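Local atomic coordinates of germination protein (Bacillus megaterium, PDB entry 6O59), a protein that forms, through this N-terminal domain of its A subunit, part of the GerK3 spore germinant receptor, which probably senses germinants at the membrane to trigger germination. Residues A[40-46]-A[109-115]; A[200-204]-A[230-234]; A[35-40]-A[70-75]; A[187-193]-A[247-251]. All coordinates share one frame. Residues are numbered along the deposited sequence.

Interaction 1 of 4, residues A[40-46]-A[109-115]; sequences LAAAIVY and DSLLIVD
Two neighbouring strands of an antiparallel five-stranded sheet meet here, 40-46 beside 110-114, their axes 4.7 Å apart at 158°. The register sets Ala42 opposite Val114, Ala43 opposite Ile113, Ile44 opposite Leu112 and Val45 opposite Leu111. Ala43–Ile113 and Val45–Leu111 are the hydrogen-bonded pairs. One face carries Ala43, Val45, Leu111 and Ile113: the small Ala43 leaves a shallow dip beside the bulky Ile113 (chi1 m, chi2 t), whose CD1 reaches diagonally across to Val45 CG2 at 4.1 Å, while Val45 CB lies 4.2 Å from Leu111 CB. Leu101 and Leu105 of helix 98-106 pack onto this face. The other face carries Ala42, Ile44, Leu112 and Val114; Ile44 is its ridge and meets helix 54-62. At the strand's beginning, Leu40 (t, p) reaches across, CD2 3.6 Å from Val114 CG1. Beyond Val114 the chain turns, yet Asp115 N still donates to Ala41 O at 2.8 Å, just as Ala43 N does to Ile113 O at 2.8 Å.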
loop_
_atom_site.group_PDB
_atom_site.type_symbol
_atom_site.label_atom_id
_atom_site.label_comp_id
_atom_site.label_asym_id
_atom_site.label_seq_id
_atom_site.Cartn_x
_atom_site.Cartn_y
_atom_site.Cartn_z
ATOM N N LEU A 40 11.785 14.396 -20.641
ATOM C CA LEU A 40 10.465 14.193 -20.089
ATOM C C LEU A 40 10.476 13.228 -18.910
ATOM O O LEU A 40 10.766 12.045 -19.071
ATOM C CB LEU A 40 9.528 13.705 -21.195
ATOM C CG LEU A 40 8.043 13.952 -21.008
ATOM C CD1 LEU A 40 7.726 15.428 -20.922
ATOM C CD2 LEU A 40 7.283 13.356 -22.150
ATOM N N ALA A 41 10.144 13.744 -17.718
ATOM C CA ALA A 41 10.060 12.950 -16.501
ATOM C C ALA A 41 8.763 12.166 -16.488
ATOM O O ALA A 41 7.726 12.684 -16.896
ATOM C CB ALA A 41 10.138 13.846 -15.281
ATOM N N ALA A 42 8.826 10.907 -16.038
ATOM C CA ALA A 42 7.680 10.013 -15.903
ATOM C C ALA A 42 7.817 9.189 -14.629
ATOM O O ALA A 42 8.896 9.152 -14.036
ATOM C CB ALA A 42 7.566 9.111 -17.124
ATOM N N ALA A 43 6.723 8.565 -14.180
ATOM C CA ALA A 43 6.736 7.727 -12.978
ATOM C C ALA A 43 5.800 6.532 -13.089
ATOM O O ALA A 43 4.732 6.638 -13.711
ATOM C CB ALA A 43 6.365 8.547 -11.744
ATOM N N ILE A 44 6.216 5.393 -12.473
ATOM C CA ILE A 44 5.404 4.183 -12.296
ATOM C C ILE A 44 4.946 4.176 -10.844
ATOM O O ILE A 44 5.782 4.271 -9.933
ATOM C CB ILE A 44 6.067 2.827 -12.668
ATOM C CG1 ILE A 44 7.120 2.973 -13.786
ATOM C CG2 ILE A 44 4.982 1.782 -13.010
ATOM C CD1 ILE A 44 7.952 1.705 -14.081
ATOM N N VAL A 45 3.631 4.104 -10.627
ATOM C CA VAL A 45 3.065 4.066 -9.279
ATOM C C VAL A 45 2.274 2.775 -9.147
ATOM O O VAL A 45 1.351 2.543 -9.933
ATOM C CB VAL A 45 2.203 5.316 -8.906
ATOM C CG1 VAL A 45 1.754 5.253 -7.446
ATOM C CG2 VAL A 45 2.949 6.620 -9.165
ATOM N N TYR A 46 2.620 1.944 -8.147
ATOM C CA TYR A 46 1.934 0.681 -7.895
ATOM C C TYR A 46 2.015 0.264 -6.415
ATOM O O TYR A 46 2.946 0.664 -5.715
ATOM C CB TYR A 46 2.511 -0.431 -8.803
ATOM C CG TYR A 46 3.957 -0.789 -8.536
ATOM C CD1 TYR A 46 4.995 -0.059 -9.114
ATOM C CD2 TYR A 46 4.289 -1.876 -7.733
ATOM C CE1 TYR A 46 6.330 -0.383 -8.867
ATOM C CE2 TYR A 46 5.618 -2.201 -7.467
ATOM C CZ TYR A 46 6.636 -1.457 -8.044
ATOM O OH TYR A 46 7.947 -1.801 -7.798
ATOM N N ASP A 109 -3.509 -2.220 -10.091
ATOM C CA ASP A 109 -3.046 -1.777 -11.412
ATOM C C ASP A 109 -1.752 -1.002 -11.268
ATOM O O ASP A 109 -1.391 -0.599 -10.158
ATOM C CB ASP A 109 -4.097 -0.903 -12.123
ATOM C CG ASP A 109 -5.292 -1.609 -12.740
ATOM O OD1 ASP A 109 -5.362 -2.853 -12.658
ATOM O OD2 ASP A 109 -6.154 -0.915 -13.306
ATOM N N SER A 110 -1.046 -0.790 -12.369
ATOM C CA SER A 110 0.146 0.057 -12.354
ATOM C C SER A 110 -0.195 1.343 -13.073
ATOM O O SER A 110 -0.827 1.317 -14.138
ATOM C CB SER A 110 1.344 -0.633 -12.992
ATOM O OG SER A 110 1.577 -1.848 -12.309
ATOM N N LEU A 111 0.132 2.464 -12.440
ATOM C CA LEU A 111 -0.132 3.764 -13.023
ATOM C C LEU A 111 1.099 4.263 -13.729
ATOM O O LEU A 111 2.215 4.066 -13.244
ATOM C CB LEU A 111 -0.590 4.807 -11.972
ATOM C CG LEU A 111 -1.713 4.437 -10.991
ATOM C CD1 LEU A 111 -1.935 5.547 -10.013
ATOM C CD2 LEU A 111 -3.002 4.111 -11.694
ATOM N N LEU A 112 0.898 4.897 -14.883
ATOM C CA LEU A 112 1.975 5.545 -15.609
ATOM C C LEU A 112 1.618 7.038 -15.707
ATOM O O LEU A 112 0.605 7.406 -16.304
ATOM C CB LEU A 112 2.250 4.902 -16.980
ATOM C CG LEU A 112 3.223 5.682 -17.878
ATOM C CD1 LEU A 112 4.629 5.661 -17.336
ATOM C CD2 LEU A 112 3.187 5.177 -19.286
ATOM N N ILE A 113 2.418 7.876 -15.039
ATOM C CA ILE A 113 2.208 9.319 -14.985
ATOM C C ILE A 113 3.369 10.020 -15.714
ATOM O O ILE A 113 4.531 9.703 -15.462
ATOM C CB ILE A 113 2.036 9.786 -13.508
ATOM C CG1 ILE A 113 1.072 8.830 -12.728
ATOM C CG2 ILE A 113 1.589 11.269 -13.436
ATOM C CD1 ILE A 113 0.661 9.236 -11.325
ATOM N N VAL A 114 3.044 10.946 -16.641
ATOM C CA VAL A 114 4.023 11.679 -17.445
ATOM C C VAL A 114 3.939 13.199 -17.111
ATOM O O VAL A 114 2.845 13.747 -16.935
ATOM C CB VAL A 114 3.855 11.361 -18.960
ATOM C CG1 VAL A 114 4.903 12.083 -19.809
ATOM C CG2 VAL A 114 3.918 9.847 -19.221
ATOM N N ASP A 115 5.133 13.844 -17.030
ATOM C CA ASP A 115 5.479 15.215 -16.636
ATOM C C ASP A 115 4.392 16.253 -16.782
ATOM O O ASP A 115 4.242 17.051 -15.854
ATOM C CB ASP A 115 6.722 15.736 -17.367
ATOM C CG ASP A 115 7.534 16.798 -16.612
ATOM O OD1 ASP A 115 7.036 17.311 -15.565
ATOM O OD2 ASP A 115 8.674 17.110 -17.062
#

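Interaction 2 of 4, residues A[200-204]-A[230-234]; sequences EIRKR and PFPTI
Phe231, Arg204 and Pro232 give up the most surface where the loop 230-234 lies along one side of the helical turn 200-204. The Phe231–Pro232 peptide is cis, and both rings contact the helix. The CB of Phe231 (chi1 t, chi2 -90°) points sideways, but the end of its ring comes nearer the helix, with CE1 3.8 Å from Glu200 CB and CZ 4.0 Å from Ile201 CG1. Arg204, one turn further on, runs past the same ring: its CZ comes within 3.7 Å of Phe231 CD1, which sits over one face of the guanidinium, while Arg204 CG touches Phe231 O at 3.4 Å. At its edge the guanidinium is tied to Glu200, whose OE1 forms salt bridges with Arg204 NH1 (2.9 Å) and Lys203 NZ (3.5 Å) within the helix. Deeper in, Pro232 CG rests 3.8 Å from Ile201 CG1, and Pro232 CD lies 4.1 Å from Arg204 CB. Ile201 (m, t) and Pro232 both also touch Ala265 of strand 262-265. This is loop-on-helix packing: a loop with a cis peptide before Pro232, leading into outermost strand 235-237, is laid against helix 195-206, with an i to i+4 salt bridge beside the ring.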
loop_
_atom_site.group_PDB
_atom_site.type_symbol
_atom_site.label_atom_id
_atom_site.label_comp_id
_atom_site.label_asym_id
_atom_site.label_seq_id
_atom_site.Cartn_x
_atom_site.Cartn_y
_atom_site.Cartn_z
ATOM N N GLU A 200 -2.869 6.891 20.538
ATOM C CA GLU A 200 -2.573 6.165 21.773
ATOM C C GLU A 200 -1.946 4.804 21.520
ATOM O O GLU A 200 -1.002 4.445 22.220
ATOM C CB GLU A 200 -3.821 6.012 22.651
ATOM C CG GLU A 200 -4.122 7.250 23.491
ATOM C CD GLU A 200 -2.966 7.898 24.239
ATOM O OE1 GLU A 200 -2.203 7.170 24.917
ATOM O OE2 GLU A 200 -2.822 9.138 24.139
ATOM N N ILE A 201 -2.452 4.049 20.532
ATOM C CA ILE A 201 -1.911 2.726 20.225
ATOM C C ILE A 201 -0.472 2.859 19.658
ATOM O O ILE A 201 0.413 2.104 20.075
ATOM C CB ILE A 201 -2.873 1.944 19.300
ATOM C CG1 ILE A 201 -4.129 1.497 20.110
ATOM C CG2 ILE A 201 -2.151 0.753 18.628
ATOM C CD1 ILE A 201 -5.256 0.916 19.357
ATOM N N ARG A 202 -0.244 3.853 18.772
ATOM C CA ARG A 202 1.053 4.143 18.158
ATOM C C ARG A 202 2.091 4.486 19.241
ATOM O O ARG A 202 3.191 3.927 19.221
ATOM C CB ARG A 202 0.903 5.285 17.142
ATOM C CG ARG A 202 2.181 5.662 16.384
ATOM C CD ARG A 202 2.015 7.005 15.703
ATOM N NE ARG A 202 0.992 6.963 14.654
ATOM C CZ ARG A 202 0.174 7.967 14.352
ATOM N NH1 ARG A 202 -0.726 7.830 13.389
ATOM N NH2 ARG A 202 0.255 9.119 15.007
ATOM N N LYS A 203 1.720 5.378 20.189
ATOM C CA LYS A 203 2.518 5.819 21.338
ATOM C C LYS A 203 2.941 4.606 22.188
ATOM O O LYS A 203 4.123 4.471 22.482
ATOM C CB LYS A 203 1.712 6.839 22.168
ATOM C CG LYS A 203 2.295 7.247 23.521
ATOM C CD LYS A 203 1.247 7.972 24.363
ATOM C CE LYS A 203 1.569 7.955 25.838
ATOM N NZ LYS A 203 0.497 8.603 26.642
ATOM N N ARG A 204 1.997 3.708 22.529
ATOM C CA ARG A 204 2.260 2.504 23.326
ATOM C C ARG A 204 3.214 1.561 22.614
ATOM O O ARG A 204 4.103 1.003 23.258
ATOM C CB ARG A 204 0.959 1.751 23.671
ATOM C CG ARG A 204 0.030 2.471 24.643
ATOM C CD ARG A 204 0.660 2.766 25.993
ATOM N NE ARG A 204 -0.336 2.881 27.063
ATOM C CZ ARG A 204 -1.071 3.967 27.299
ATOM N NH1 ARG A 204 -0.960 5.036 26.517
ATOM N NH2 ARG A 204 -1.935 3.983 28.305
ATOM N N PRO A 230 -1.272 -4.573 29.848
ATOM C CA PRO A 230 -1.455 -3.115 29.733
ATOM C C PRO A 230 -2.125 -2.742 28.404
ATOM O O PRO A 230 -2.150 -3.550 27.466
ATOM C CB PRO A 230 -0.024 -2.577 29.820
ATOM C CG PRO A 230 0.815 -3.679 29.249
ATOM C CD PRO A 230 0.145 -4.962 29.659
ATOM N N PHE A 231 -2.665 -1.518 28.334
ATOM C CA PHE A 231 -3.316 -0.992 27.144
ATOM C C PHE A 231 -2.329 -0.897 25.953
ATOM O O PHE A 231 -1.224 -0.373 26.102
ATOM C CB PHE A 231 -3.945 0.396 27.432
ATOM C CG PHE A 231 -4.446 1.114 26.199
ATOM C CD1 PHE A 231 -3.613 1.971 25.486
ATOM C CD2 PHE A 231 -5.732 0.884 25.712
ATOM C CE1 PHE A 231 -4.061 2.598 24.320
ATOM C CE2 PHE A 231 -6.176 1.506 24.542
ATOM C CZ PHE A 231 -5.340 2.360 23.858
ATOM N N PRO A 232 -2.743 -1.328 24.746
ATOM C CA PRO A 232 -4.015 -1.978 24.414
ATOM C C PRO A 232 -3.893 -3.501 24.427
ATOM O O PRO A 232 -2.844 -4.045 24.075
ATOM C CB PRO A 232 -4.297 -1.442 23.004
ATOM C CG PRO A 232 -2.897 -1.223 22.388
ATOM C CD PRO A 232 -1.896 -1.195 23.543
ATOM N N THR A 233 -4.976 -4.195 24.813
ATOM C CA THR A 233 -5.033 -5.656 24.737
ATOM C C THR A 233 -5.019 -6.006 23.271
ATOM O O THR A 233 -5.569 -5.247 22.465
ATOM C CB THR A 233 -6.261 -6.203 25.443
ATOM O OG1 THR A 233 -7.448 -5.630 24.875
ATOM C CG2 THR A 233 -6.202 -5.985 26.916
ATOM N N ILE A 234 -4.359 -7.103 22.905
ATOM C CA ILE A 234 -4.261 -7.454 21.485
ATOM C C ILE A 234 -4.887 -8.833 21.224
ATOM O O ILE A 234 -4.888 -9.717 22.101
ATOM C CB ILE A 234 -2.805 -7.358 20.921
ATOM C CG1 ILE A 234 -1.827 -8.280 21.683
ATOM C CG2 ILE A 234 -2.307 -5.910 20.904
ATOM C CD1 ILE A 234 -0.429 -8.465 21.047
#

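Interaction 3 of 4, residues A[35-40]-A[70-75]; sequences GVNNSL and KNDLND
Gly35 opens the turn at phi 103° and psi 178°, and its CA lies close against the side chain of Asn74; a CB there would run into that side chain, and these backbone angles would also jam it against the preceding carbonyl. Val36 (chi1 t) points its CB toward the other loop, with CG2 4.2 Å from Leu73 CB and CG1 4.0 Å from Lys70 NZ, the lysine end curling back to reach it. The chain then bends outward through Asn37 and Asn38, the latter in the left-handed region at phi 53° and psi 45°, and returns at Ser39, whose CB points toward the other loop. Leu40 (t, p) finishes the segment as its buried anchor: CD2 sits 3.7 Å from Asn74 CB and 3.5 Å from Asp75 N, and CD1 is 3.8 Å from Asp75 OD2. Across from it the loop 70-75 makes an inverse gamma turn centred on Leu73, with Asn74 N bonded to Asp72 O at 2.8 Å, and Asn74 sits in the hollow between Gly35 and Leu40. The contact joins the hairpin connection of strands 27-34 and 40-47 to the linker between helices 54-62 and 78-86, and Leu40 also touches Ala78 of the latter helix.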
loop_
_atom_site.group_PDB
_atom_site.type_symbol
_atom_site.label_atom_id
_atom_site.label_comp_id
_atom_site.label_asym_id
_atom_site.label_seq_id
_atom_site.Cartn_x
_atom_site.Cartn_y
_atom_site.Cartn_z
ATOM N N GLY A 35 11.932 10.316 -23.683
ATOM C CA GLY A 35 12.224 11.321 -24.692
ATOM C C GLY A 35 13.615 11.171 -25.266
ATOM O O GLY A 35 14.380 10.294 -24.837
ATOM N N VAL A 36 13.940 12.040 -26.243
ATOM C CA VAL A 36 15.216 12.068 -26.969
ATOM C C VAL A 36 16.396 12.256 -25.981
ATOM O O VAL A 36 17.148 11.300 -25.748
ATOM C CB VAL A 36 15.219 13.143 -28.098
ATOM C CG1 VAL A 36 16.511 13.087 -28.915
ATOM C CG2 VAL A 36 14.003 12.990 -29.013
ATOM N N ASN A 37 16.525 13.462 -25.383
ATOM C CA ASN A 37 17.595 13.801 -24.439
ATOM C C ASN A 37 17.186 13.538 -22.966
ATOM O O ASN A 37 17.757 14.149 -22.052
ATOM C CB ASN A 37 18.014 15.268 -24.636
ATOM C CG ASN A 37 18.567 15.587 -26.006
ATOM O OD1 ASN A 37 18.984 14.708 -26.774
ATOM N ND2 ASN A 37 18.584 16.868 -26.341
ATOM N N ASN A 38 16.227 12.593 -22.749
ATOM C CA ASN A 38 15.658 12.188 -21.450
ATOM C C ASN A 38 15.157 13.430 -20.679
ATOM O O ASN A 38 15.421 13.598 -19.485
ATOM C CB ASN A 38 16.662 11.356 -20.633
ATOM C CG ASN A 38 16.990 10.044 -21.294
ATOM O OD1 ASN A 38 16.226 9.071 -21.225
ATOM N ND2 ASN A 38 18.129 9.998 -21.970
ATOM N N SER A 39 14.453 14.314 -21.414
ATOM C CA SER A 39 13.904 15.584 -20.935
ATOM C C SER A 39 12.567 15.399 -20.223
ATOM O O SER A 39 12.239 16.180 -19.328
ATOM C CB SER A 39 13.714 16.542 -22.109
ATOM O OG SER A 39 12.734 16.065 -23.019
ATOM N N LEU A 40 11.785 14.396 -20.641
ATOM C CA LEU A 40 10.465 14.193 -20.089
ATOM C C LEU A 40 10.476 13.228 -18.910
ATOM O O LEU A 40 10.766 12.045 -19.071
ATOM C CB LEU A 40 9.528 13.705 -21.195
ATOM C CG LEU A 40 8.043 13.952 -21.008
ATOM C CD1 LEU A 40 7.726 15.428 -20.922
ATOM C CD2 LEU A 40 7.283 13.356 -22.150
ATOM N N LYS A 70 11.917 8.087 -31.294
ATOM C CA LYS A 70 12.228 9.230 -32.144
ATOM C C LYS A 70 10.987 9.621 -32.968
ATOM O O LYS A 70 10.785 10.817 -33.199
ATOM C CB LYS A 70 13.447 8.896 -33.050
ATOM C CG LYS A 70 13.685 9.786 -34.289
ATOM C CD LYS A 70 14.077 11.246 -33.991
ATOM C CE LYS A 70 15.557 11.452 -33.768
ATOM N NZ LYS A 70 15.940 11.204 -32.354
ATOM N N ASN A 71 10.162 8.620 -33.397
ATOM C CA ASN A 71 8.936 8.822 -34.196
ATOM C C ASN A 71 8.095 9.947 -33.585
ATOM O O ASN A 71 7.838 10.949 -34.262
ATOM C CB ASN A 71 8.128 7.529 -34.323
ATOM C CG ASN A 71 7.062 7.589 -35.385
ATOM O OD1 ASN A 71 7.337 7.458 -36.584
ATOM N ND2 ASN A 71 5.819 7.787 -34.965
ATOM N N ASP A 72 7.734 9.810 -32.295
ATOM C CA ASP A 72 7.083 10.876 -31.550
ATOM C C ASP A 72 8.100 11.362 -30.559
ATOM O O ASP A 72 8.449 10.656 -29.606
ATOM C CB ASP A 72 5.762 10.464 -30.879
ATOM C CG ASP A 72 5.183 11.512 -29.929
ATOM O OD1 ASP A 72 5.114 11.237 -28.710
ATOM O OD2 ASP A 72 4.802 12.607 -30.408
ATOM N N LEU A 73 8.625 12.556 -30.832
ATOM C CA LEU A 73 9.633 13.211 -30.011
ATOM C C LEU A 73 8.956 13.814 -28.751
ATOM O O LEU A 73 8.990 15.028 -28.512
ATOM C CB LEU A 73 10.469 14.249 -30.815
ATOM C CG LEU A 73 9.757 15.177 -31.808
ATOM C CD1 LEU A 73 10.359 16.560 -31.768
ATOM C CD2 LEU A 73 9.816 14.620 -33.227
ATOM N N ASN A 74 8.317 12.910 -27.972
ATOM C CA ASN A 74 7.658 13.065 -26.676
ATOM C C ASN A 74 6.709 14.293 -26.540
ATOM O O ASN A 74 6.200 14.834 -27.522
ATOM C CB ASN A 74 8.735 13.090 -25.542
ATOM C CG ASN A 74 9.691 14.281 -25.505
ATOM O OD1 ASN A 74 9.393 15.344 -24.945
ATOM N ND2 ASN A 74 10.882 14.116 -26.072
ATOM N N ASP A 75 6.408 14.610 -25.263
ATOM C CA ASP A 75 5.649 15.692 -24.643
ATOM C C ASP A 75 4.146 15.638 -24.874
ATOM O O ASP A 75 3.407 15.765 -23.898
ATOM C CB ASP A 75 6.180 17.080 -25.035
ATOM C CG ASP A 75 6.738 17.849 -23.850
ATOM O OD1 ASP A 75 7.957 18.131 -23.846
ATOM O OD2 ASP A 75 5.958 18.156 -22.916
#

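Interaction 4 of 4, residues A[187-193]-A[247-251]; sequences MYIHGIA and LLEGR
Leu247, near the end of its helix, adopts chi1 m and chi2 t, which carries its branch onto the strand 187-189: CD2 is 3.6 Å from Met187 O and 3.8 Å from Tyr188 CA, and CD1 lies 4.0 Å from Met187 SD. Ile189 (m, t) points toward the helix and extends CD1 to 3.5 Å from Leu247 O, 4.0 Å from Leu247 CB and 3.9 Å from Leu248 CD2. Tyr188, with chi1 p, turns its CB away and touches Trp170 instead. This is a helix C terminus packed on the last residues of a strand in an antiparallel sheet, and the helix closes with a Schellman motif: Gly250 leaves the helical path at phi 105°, and its N bonds to Leu247 O at 3.2 Å. After strand 187-189 the chain doubles back, Ile192 N and Ala193 N both bonding to Ile189 O (3.0 and 2.9 Å). Ile192 (m, t) then lays CG2 against the end of the helix, 3.5 Å from Leu248 O and 3.6 Å from Gly250 N. Arg251 extends outward to Glu249, NH1 to OE1 3.2 Å, and gives NH2 to Pro266 O and Ala267 O. At Ala193, CB comes 3.5 Å from Gly250 O, and CA makes a CH···O contact with the same oxygen at 3.5 Å.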
loop_
_atom_site.group_PDB
_atom_site.type_symbol
_atom_site.label_atom_id
_atom_site.label_comp_id
_atom_site.label_asym_id
_atom_site.label_seq_id
_atom_site.Cartn_x
_atom_site.Cartn_y
_atom_site.Cartn_z
ATOM N N MET A 187 -1.636 -0.677 10.709
ATOM C CA MET A 187 -2.739 -0.428 9.772
ATOM C C MET A 187 -3.977 0.138 10.460
ATOM O O MET A 187 -4.346 -0.334 11.536
ATOM C CB MET A 187 -3.166 -1.746 9.114
ATOM C CG MET A 187 -2.593 -2.005 7.797
ATOM S SD MET A 187 -3.292 -3.600 7.329
ATOM C CE MET A 187 -2.057 -4.160 6.203
ATOM N N TYR A 188 -4.677 1.061 9.781
ATOM C CA TYR A 188 -5.945 1.643 10.222
ATOM C C TYR A 188 -6.621 2.302 9.027
ATOM O O TYR A 188 -5.925 2.725 8.099
ATOM C CB TYR A 188 -5.754 2.640 11.392
ATOM C CG TYR A 188 -4.976 3.888 11.029
ATOM C CD1 TYR A 188 -3.582 3.899 11.036
ATOM C CD2 TYR A 188 -5.639 5.074 10.699
ATOM C CE1 TYR A 188 -2.864 5.048 10.696
ATOM C CE2 TYR A 188 -4.932 6.227 10.356
ATOM C CZ TYR A 188 -3.546 6.212 10.358
ATOM O OH TYR A 188 -2.865 7.360 10.020
ATOM N N ILE A 189 -7.972 2.394 9.040
ATOM C CA ILE A 189 -8.673 3.065 7.956
ATOM C C ILE A 189 -8.942 4.485 8.427
ATOM O O ILE A 189 -9.768 4.713 9.328
ATOM C CB ILE A 189 -9.960 2.353 7.416
ATOM C CG1 ILE A 189 -9.660 0.919 6.924
ATOM C CG2 ILE A 189 -10.611 3.182 6.286
ATOM C CD1 ILE A 189 -10.890 0.049 6.620
ATOM N N HIS A 190 -8.222 5.436 7.819
ATOM C CA HIS A 190 -8.356 6.868 8.061
ATOM C C HIS A 190 -9.817 7.307 7.838
ATOM O O HIS A 190 -10.394 7.028 6.787
ATOM C CB HIS A 190 -7.407 7.623 7.123
ATOM C CG HIS A 190 -7.685 9.085 7.058
ATOM N ND1 HIS A 190 -7.247 9.936 8.042
ATOM C CD2 HIS A 190 -8.387 9.789 6.144
ATOM C CE1 HIS A 190 -7.683 11.136 7.696
ATOM N NE2 HIS A 190 -8.380 11.094 6.564
ATOM N N GLY A 191 -10.406 7.951 8.832
ATOM C CA GLY A 191 -11.794 8.399 8.739
ATOM C C GLY A 191 -12.787 7.462 9.392
ATOM O O GLY A 191 -13.902 7.879 9.720
ATOM N N ILE A 192 -12.403 6.182 9.558
ATOM C CA ILE A 192 -13.218 5.169 10.229
ATOM C C ILE A 192 -12.634 5.009 11.639
ATOM O O ILE A 192 -13.371 5.140 12.617
ATOM C CB ILE A 192 -13.327 3.845 9.422
ATOM C CG1 ILE A 192 -14.222 4.060 8.175
ATOM C CG2 ILE A 192 -13.894 2.727 10.295
ATOM C CD1 ILE A 192 -14.238 2.940 7.105
ATOM N N ALA A 193 -11.305 4.791 11.740
ATOM C CA ALA A 193 -10.633 4.687 13.026
ATOM C C ALA A 193 -10.595 6.043 13.734
ATOM O O ALA A 193 -10.412 7.078 13.081
ATOM C CB ALA A 193 -9.223 4.156 12.843
ATOM N N LEU A 247 -10.687 -3.814 10.771
ATOM C CA LEU A 247 -10.265 -2.541 10.180
ATOM C C LEU A 247 -11.489 -1.703 9.790
ATOM O O LEU A 247 -11.482 -0.501 10.039
ATOM C CB LEU A 247 -9.334 -2.733 8.973
ATOM C CG LEU A 247 -7.899 -3.127 9.278
ATOM C CD1 LEU A 247 -7.228 -3.616 8.025
ATOM C CD2 LEU A 247 -7.112 -1.993 9.934
ATOM N N LEU A 248 -12.556 -2.342 9.263
ATOM C CA LEU A 248 -13.788 -1.639 8.882
ATOM C C LEU A 248 -14.597 -1.201 10.113
ATOM O O LEU A 248 -15.505 -0.382 9.976
ATOM C CB LEU A 248 -14.669 -2.476 7.937
ATOM C CG LEU A 248 -14.055 -2.825 6.582
ATOM C CD1 LEU A 248 -14.631 -4.098 6.049
ATOM C CD2 LEU A 248 -14.192 -1.684 5.580
ATOM N N GLU A 249 -14.257 -1.722 11.308
ATOM C CA GLU A 249 -14.905 -1.348 12.577
ATOM C C GLU A 249 -14.221 -0.138 13.236
ATOM O O GLU A 249 -14.767 0.396 14.192
ATOM C CB GLU A 249 -14.867 -2.518 13.581
ATOM C CG GLU A 249 -15.832 -3.651 13.323
ATOM C CD GLU A 249 -15.555 -4.899 14.137
ATOM O OE1 GLU A 249 -15.147 -4.775 15.317
ATOM O OE2 GLU A 249 -15.750 -6.009 13.589
ATOM N N GLY A 250 -13.024 0.239 12.778
ATOM C CA GLY A 250 -12.263 1.333 13.380
ATOM C C GLY A 250 -11.079 0.889 14.230
ATOM O O GLY A 250 -10.478 1.710 14.938
ATOM N N ARG A 251 -10.725 -0.414 14.162
ATOM C CA ARG A 251 -9.610 -0.985 14.905
ATOM C C ARG A 251 -8.320 -0.847 14.105
ATOM O O ARG A 251 -8.350 -0.456 12.929
ATOM C CB ARG A 251 -9.871 -2.452 15.276
ATOM C CG ARG A 251 -11.203 -2.658 15.971
ATOM C CD ARG A 251 -11.131 -3.700 17.057
ATOM N NE ARG A 251 -12.453 -4.280 17.237
ATOM C CZ ARG A 251 -12.741 -5.265 18.073
ATOM N NH1 ARG A 251 -13.971 -5.753 18.128
ATOM N NH2 ARG A 251 -11.795 -5.800 18.831
#

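In the fold
The four contacts fall into two groups, each built round an antiparallel five-stranded sheet with strand order 1-2-4-5-3, so the chain repeats one topology. Interactions 1 and 3 lie in the half built on the first sheet and share Leu40; their centres are 15 Å apart, and their segments alternate along the chain. Interactions 2 and 4 lie in the half built on the second, also 15 Å apart by centres, and touch where Arg202 NH1 lies 4.0 Å from Tyr188 OH; both segments of interaction 2 fall between those of interaction 4 in sequence. Between groups the centres are 29 to 53 Å apart, on opposite sides of the chain's centre. None of these contacts bridges the two similar halves.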